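PDB 5UGR: malyl-CoA lyase/beta-methylmalyl-CoA lyase from Methylobacterium extorquens, which is a lyase of the HpcH/HpaI aldolase/citrate lyase family, built on a TIM barrel, and binds magnesium. Local coordinates for residues A[54-59]-A[86-91]. Numbering follows the deposited sequence.
Sequences QARKNI and YRDVVD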
loop_
_atom_site.group_PDB
_atom_site.type_symbol
_atom_site.label_atom_id
_atom_site.label_comp_id
_atom_site.label_asym_id
_atom_site.label_seq_id
_atom_site.Cartn_x
_atom_site.Cartn_y
_atom_site.Cartn_z
ATOM N N GLN A 54 27.606 1.719 -32.649
ATOM C CA GLN A 54 27.672 0.875 -33.856
ATOM C C GLN A 54 26.802 -0.357 -33.749
ATOM O O GLN A 54 26.165 -0.768 -34.719
ATOM C CB GLN A 54 29.122 0.497 -34.172
ATOM C CG GLN A 54 29.298 -0.197 -35.502
ATOM C CD GLN A 54 28.840 0.623 -36.699
ATOM O OE1 GLN A 54 29.217 1.774 -36.847
ATOM N NE2 GLN A 54 27.990 0.038 -37.550
ATOM N N ALA A 55 26.743 -0.945 -32.539
ATOM C CA ALA A 55 25.937 -2.145 -32.393
ATOM C C ALA A 55 24.486 -1.823 -32.684
ATOM O O ALA A 55 23.758 -2.620 -33.263
ATOM C CB ALA A 55 26.095 -2.694 -30.978
ATOM N N ARG A 56 24.061 -0.615 -32.319
ATOM C CA ARG A 56 22.692 -0.182 -32.580
ATOM C C ARG A 56 22.406 -0.134 -34.062
ATOM O O ARG A 56 21.384 -0.652 -34.570
ATOM C CB ARG A 56 22.436 1.158 -31.880
ATOM C CG ARG A 56 21.008 1.569 -31.865
ATOM C CD ARG A 56 20.804 2.941 -31.262
ATOM N NE ARG A 56 21.351 3.096 -29.898
ATOM C CZ ARG A 56 22.245 3.979 -29.454
ATOM N NH1 ARG A 56 22.895 4.804 -30.271
ATOM N NH2 ARG A 56 22.539 4.025 -28.169
ATOM N N LYS A 57 23.365 0.433 -34.788
ATOM C CA LYS A 57 23.238 0.426 -36.246
ATOM C C LYS A 57 23.250 -0.976 -36.872
ATOM O O LYS A 57 22.448 -1.284 -37.750
ATOM C CB LYS A 57 24.368 1.291 -36.831
ATOM C CG LYS A 57 24.266 2.766 -36.497
ATOM C CD LYS A 57 25.483 3.482 -37.102
ATOM C CE LYS A 57 25.512 4.924 -36.645
ATOM N NZ LYS A 57 26.795 5.589 -36.994
ATOM N N ASN A 58 24.125 -1.822 -36.361
ATOM C CA ASN A 58 24.227 -3.212 -36.808
ATOM C C ASN A 58 22.913 -3.929 -36.618
ATOM O O ASN A 58 22.443 -4.672 -37.519
ATOM C CB ASN A 58 25.316 -3.985 -36.087
ATOM C CG ASN A 58 26.733 -3.462 -36.347
ATOM O OD1 ASN A 58 27.011 -2.750 -37.338
ATOM N ND2 ASN A 58 27.642 -3.856 -35.482
ATOM N N ILE A 59 22.297 -3.710 -35.439
ATOM C CA ILE A 59 21.031 -4.376 -35.186
ATOM C C ILE A 59 19.859 -3.926 -36.070
ATOM O O ILE A 59 19.037 -4.710 -36.513
ATOM C CB ILE A 59 20.694 -4.224 -33.645
ATOM C CG1 ILE A 59 21.625 -5.161 -32.863
ATOM C CG2 ILE A 59 19.222 -4.554 -33.371
ATOM C CD1 ILE A 59 21.588 -5.005 -31.345
ATOM N N TYR A 86 17.699 5.396 -24.348
ATOM C CA TYR A 86 16.601 6.043 -25.090
ATOM C C TYR A 86 16.833 5.973 -26.610
ATOM O O TYR A 86 15.888 5.807 -27.358
ATOM C CB TYR A 86 16.310 7.477 -24.643
ATOM C CG TYR A 86 17.308 8.539 -25.064
ATOM C CD1 TYR A 86 18.489 8.738 -24.362
ATOM C CD2 TYR A 86 17.040 9.361 -26.148
ATOM C CE1 TYR A 86 19.371 9.722 -24.693
ATOM C CE2 TYR A 86 17.932 10.353 -26.501
ATOM C CZ TYR A 86 19.104 10.527 -25.779
ATOM O OH TYR A 86 19.969 11.578 -26.105
ATOM N N ARG A 87 18.085 6.047 -27.026
ATOM C CA ARG A 87 18.373 5.897 -28.440
ATOM C C ARG A 87 18.231 4.462 -28.968
ATOM O O ARG A 87 17.791 4.258 -30.086
ATOM C CB ARG A 87 19.722 6.528 -28.740
ATOM C CG ARG A 87 19.458 7.968 -29.154
ATOM C CD ARG A 87 19.620 8.141 -30.681
ATOM N NE ARG A 87 21.015 8.380 -30.689
ATOM C CZ ARG A 87 21.860 8.094 -31.637
ATOM N NH1 ARG A 87 23.088 8.375 -31.352
ATOM N NH2 ARG A 87 21.479 7.575 -32.810
ATOM N N ASP A 88 18.494 3.473 -28.116
ATOM C CA ASP A 88 18.199 2.085 -28.450
ATOM C C ASP A 88 16.721 1.906 -28.828
ATOM O O ASP A 88 16.388 1.329 -29.844
ATOM C CB ASP A 88 18.517 1.141 -27.301
ATOM C CG ASP A 88 19.973 1.119 -26.873
ATOM O OD1 ASP A 88 20.905 1.528 -27.653
ATOM O OD2 ASP A 88 20.227 0.626 -25.704
ATOM N N VAL A 89 15.853 2.410 -27.948
ATOM C CA VAL A 89 14.422 2.223 -28.139
ATOM C C VAL A 89 13.928 3.047 -29.325
ATOM O O VAL A 89 13.239 2.535 -30.211
ATOM C CB VAL A 89 13.645 2.543 -26.847
ATOM C CG1 VAL A 89 12.141 2.390 -27.042
ATOM C CG2 VAL A 89 14.107 1.606 -25.705
ATOM N N VAL A 90 14.244 4.329 -29.316
ATOM C CA VAL A 90 13.766 5.230 -30.394
ATOM C C VAL A 90 14.268 4.738 -31.762
ATOM O O VAL A 90 13.476 4.525 -32.674
ATOM C CB VAL A 90 14.215 6.695 -30.145
ATOM C CG1 VAL A 90 13.968 7.552 -31.402
ATOM C CG2 VAL A 90 13.442 7.281 -28.969
ATOM N N ASP A 91 15.576 4.539 -31.895
ATOM C CA ASP A 91 16.113 4.259 -33.246
ATOM C C ASP A 91 15.618 2.907 -33.775
ATOM O O ASP A 91 15.232 2.778 -34.932
ATOM C CB ASP A 91 17.623 4.305 -33.281
ATOM C CG ASP A 91 18.185 5.670 -33.081
ATOM O OD1 ASP A 91 17.429 6.650 -32.976
ATOM O OD2 ASP A 91 19.437 5.772 -33.177
#
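Arg56 bridges two nearly parallel helices, whose segment axes come no closer than 10.6 Å, and grips Asp88 side-on. Arg56 NE donates to Asp88 OD1 at 2.8 Å, nearly straight (159°), and Arg56 NH2 reaches the same oxygen at 3.0 Å, more bent. OD1 meets NE with its anti lone pair, whereas NH2 comes from above the carboxylate plane. A long arginine suits this place: CG stands anti to the backbone N (chi1 -169°), the chain runs extended between the helices, and a bend at chi3 turns the head to the buried, short Asp88. Its OD2 accepts from Asn78, which helps fix the acid. Packing is close here, with Arg87 CB over the centre of the Arg56 guanidinium, 3.7 Å from Arg56 CZ.

Toward solvent the fit is looser. Long Arg87 carries its charged end to the partly exposed side, modelled in two conformers; in the one described, less certainly, its guanidinium face nears Arg56 NH1, and Arg87 NH2 donates a 2.7 Å salt-bridge hydrogen bond to Asp91 OD2, a carboxylate one turn on.

Helices 52-65 and 85-95 follow barrel strands 38-42 and 72-76, so the contact joins consecutive outer helices of the TIM barrel; Val89 packs on helix 110-127, and Tyr86 reaches a second subunit.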